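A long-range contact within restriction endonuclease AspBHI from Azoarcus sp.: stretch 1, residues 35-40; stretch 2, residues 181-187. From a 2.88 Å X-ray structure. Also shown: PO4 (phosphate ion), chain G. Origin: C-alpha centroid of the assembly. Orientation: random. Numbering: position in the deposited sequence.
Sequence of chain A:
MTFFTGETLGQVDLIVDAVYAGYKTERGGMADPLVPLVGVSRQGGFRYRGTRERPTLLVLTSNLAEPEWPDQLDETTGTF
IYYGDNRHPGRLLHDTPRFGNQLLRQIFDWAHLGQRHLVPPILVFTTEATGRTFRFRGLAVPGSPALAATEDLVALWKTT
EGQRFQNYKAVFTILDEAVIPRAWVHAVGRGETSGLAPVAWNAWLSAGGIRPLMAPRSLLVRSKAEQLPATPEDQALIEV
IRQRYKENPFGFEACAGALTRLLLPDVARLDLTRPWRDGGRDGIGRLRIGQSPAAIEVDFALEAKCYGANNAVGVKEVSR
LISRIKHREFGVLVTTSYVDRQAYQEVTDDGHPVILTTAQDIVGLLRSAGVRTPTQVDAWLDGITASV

Stretch 1 35-40: VPLVGV
Stretch 2 181-187: PRAWVHA

Two side chains from one helix, Arg 182 and His 186, grip the carbonyl oxygens of Pro 36 and Leu 37, in the last helical residues before Val 38 and 145 or more residues earlier in the chain, so that every hydrogen bond between the stretches runs from a side chain to the backbone. Val 35 (phi/psi -73/-55), Pro 36 (-74/-29) and Leu 37 (-72/-37) are helical, and Val 38 (-121/-44) is the first residue to leave helical angles. The turn continues through Gly 39 (106/6) into extended Val 40 (-81/177). Stretch 2 starts a helix: Pro 181 (-59/126) is the N-cap, and Arg 182 to Ala 187 are helical, with Val 185 N to Pro 181 O at 3.2 Å, His 186 N to Arg 182 O at 2.9 Å and Ala 187 N to Ala 183 O at 2.9 Å. The register is set by Val 38 and His 186, whose CA atoms lie 6.6 Å apart.

Arg 182, its CA-to-CB bond directed toward stretch 1, extends with chi1 p (68°), chi2 t (167°), chi3 m (-82°) and chi4 135°. Its guanidinium forks around one acceptor: Arg 182 NH1 donates to Pro 36 O at 3.1 Å and Arg 182 NH2 to the same Pro 36 O at 3.2 Å, with this oxygen near the guanidinium plane. Leu 37 O lies over one face, 3.8 Å from Arg 182 NH1. One turn later, His 186 (chi1 m, -70°; chi2 -103°) leaves its backbone sideways, but its ring comes nearer and His 186 NE2 donates to Leu 37 O at 3.1 Å. Val 38 O sits over one ring face, 3.4 Å from His 186 CE1. The ring's other nitrogen, His 186 ND1, makes weak hydrogen bonds to a phosphate, probably from the crystallisation liquor, at 3.2 Å to PO4 O4 and 3.5 Å to PO4 O3; imidazole thus links Leu 37 O to the ion.

Apolar packing is slight. The Val 185 (chi1 t, 173°) CA-to-CB bond is directed toward stretch 1 and that of Val 38 (chi1 t, 173°) away, yet Val 38 CG1 still lies 4.2 Å from Val 185 CG1, which is also 4.1 Å from Val 38 O. Both valines are buried, and their apolar methyls meet at ordinary van der Waals distance. Leu 37 (chi1 t, chi2 p) is also buried; its CA-to-CB bond points away, while its carbonyl oxygen accepts from His 186 NE2. Glycine fits position 39 because a CB at these backbone angles would jam against the preceding carbonyl oxygen; its ideal position also lies 3.7 Å from His 186 ND1. Together the stretches bury 234 Å², His 186 contributing the largest share.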

# COMPACT_ATOMS: atom_id res chain seq x y z
N VAL A 35 0.98 33.83 22.92
CA VAL A 35 0.35 34.48 24.07
C VAL A 35 -0.75 35.46 23.66
O VAL A 35 -1.89 35.33 24.12
CB VAL A 35 1.38 35.15 25.02
CG1 VAL A 35 0.74 35.42 26.38
CG2 VAL A 35 2.60 34.28 25.15
N PRO A 36 -0.44 36.43 22.78
CA PRO A 36 -1.56 37.25 22.30
C PRO A 36 -2.44 36.51 21.30
O PRO A 36 -3.64 36.80 21.23
CB PRO A 36 -0.86 38.43 21.62
CG PRO A 36 0.44 37.89 21.19
CD PRO A 36 0.85 36.93 22.27
N LEU A 37 -1.89 35.57 20.54
CA LEU A 37 -2.70 34.87 19.54
C LEU A 37 -3.70 33.89 20.15
O LEU A 37 -4.81 33.75 19.66
CB LEU A 37 -1.81 34.15 18.51
CG LEU A 37 -2.51 33.49 17.32
CD1 LEU A 37 -3.18 34.53 16.44
CD2 LEU A 37 -1.52 32.64 16.52
N VAL A 38 -3.31 33.23 21.23
CA VAL A 38 -4.11 32.13 21.78
C VAL A 38 -4.54 32.37 23.22
O VAL A 38 -5.68 32.09 23.59
CB VAL A 38 -3.36 30.78 21.68
CG1 VAL A 38 -4.11 29.67 22.40
CG2 VAL A 38 -3.14 30.39 20.23
N GLY A 39 -3.61 32.84 24.05
CA GLY A 39 -3.89 33.08 25.45
C GLY A 39 -3.25 32.06 26.36
O GLY A 39 -3.48 32.05 27.57
N VAL A 40 -2.45 31.17 25.78
CA VAL A 40 -1.70 30.20 26.57
C VAL A 40 -0.45 30.85 27.14
O VAL A 40 -0.17 32.02 26.86
CB VAL A 40 -1.30 28.97 25.72
CG1 VAL A 40 -2.51 28.10 25.46
CG2 VAL A 40 -0.65 29.40 24.42
N PRO A 181 -11.73 31.09 14.17
CA PRO A 181 -12.00 32.38 14.80
C PRO A 181 -11.27 32.50 16.12
O PRO A 181 -11.43 31.63 16.97
CB PRO A 181 -13.51 32.33 15.06
CG PRO A 181 -14.03 31.33 14.09
CD PRO A 181 -12.96 30.30 13.98
N ARG A 182 -10.47 33.56 16.30
CA ARG A 182 -9.80 33.76 17.58
C ARG A 182 -10.79 34.09 18.69
O ARG A 182 -10.52 33.83 19.87
CB ARG A 182 -8.70 34.83 17.49
CG ARG A 182 -9.19 36.25 17.26
CD ARG A 182 -8.07 37.25 17.49
NE ARG A 182 -7.89 37.56 18.91
CZ ARG A 182 -6.71 37.63 19.52
NH1 ARG A 182 -5.60 37.40 18.84
NH2 ARG A 182 -6.65 37.92 20.81
N ALA A 183 -11.94 34.64 18.31
CA ALA A 183 -13.03 34.86 19.25
C ALA A 183 -13.44 33.54 19.92
O ALA A 183 -13.61 33.48 21.13
CB ALA A 183 -14.22 35.48 18.55
N TRP A 184 -13.59 32.50 19.10
CA TRP A 184 -13.96 31.17 19.60
C TRP A 184 -12.87 30.59 20.48
O TRP A 184 -13.14 30.01 21.53
CB TRP A 184 -14.24 30.22 18.44
CG TRP A 184 -14.65 28.84 18.87
CD1 TRP A 184 -15.79 28.50 19.55
CD2 TRP A 184 -13.94 27.62 18.65
NE1 TRP A 184 -15.83 27.15 19.76
CE2 TRP A 184 -14.71 26.58 19.21
CE3 TRP A 184 -12.73 27.30 18.02
CZ2 TRP A 184 -14.30 25.24 19.18
CZ3 TRP A 184 -12.33 25.97 17.98
CH2 TRP A 184 -13.12 24.96 18.56
N VAL A 185 -11.63 30.74 20.02
CA VAL A 185 -10.48 30.23 20.75
C VAL A 185 -10.42 30.82 22.15
O VAL A 185 -10.35 30.09 23.13
CB VAL A 185 -9.17 30.50 20.00
CG1 VAL A 185 -7.98 30.10 20.85
CG2 VAL A 185 -9.15 29.75 18.68
N HIS A 186 -10.46 32.15 22.23
CA HIS A 186 -10.39 32.84 23.51
C HIS A 186 -11.63 32.62 24.38
O HIS A 186 -11.52 32.56 25.60
CB HIS A 186 -10.11 34.32 23.30
CG HIS A 186 -8.73 34.62 22.82
ND1 HIS A 186 -7.74 35.10 23.64
CD2 HIS A 186 -8.16 34.48 21.59
CE1 HIS A 186 -6.62 35.26 22.94
NE2 HIS A 186 -6.86 34.89 21.70
N ALA A 187 -12.79 32.49 23.75
CA ALA A 187 -14.02 32.20 24.50
C ALA A 187 -13.96 30.83 25.17
O ALA A 187 -14.16 30.72 26.38
CB ALA A 187 -15.23 32.30 23.59
P PO4 G . -8.28 36.04 27.09
O1 PO4 G . -8.59 36.24 28.55
O2 PO4 G . -8.93 37.13 26.26
O3 PO4 G . -6.79 36.07 26.87
O4 PO4 G . -8.82 34.69 26.65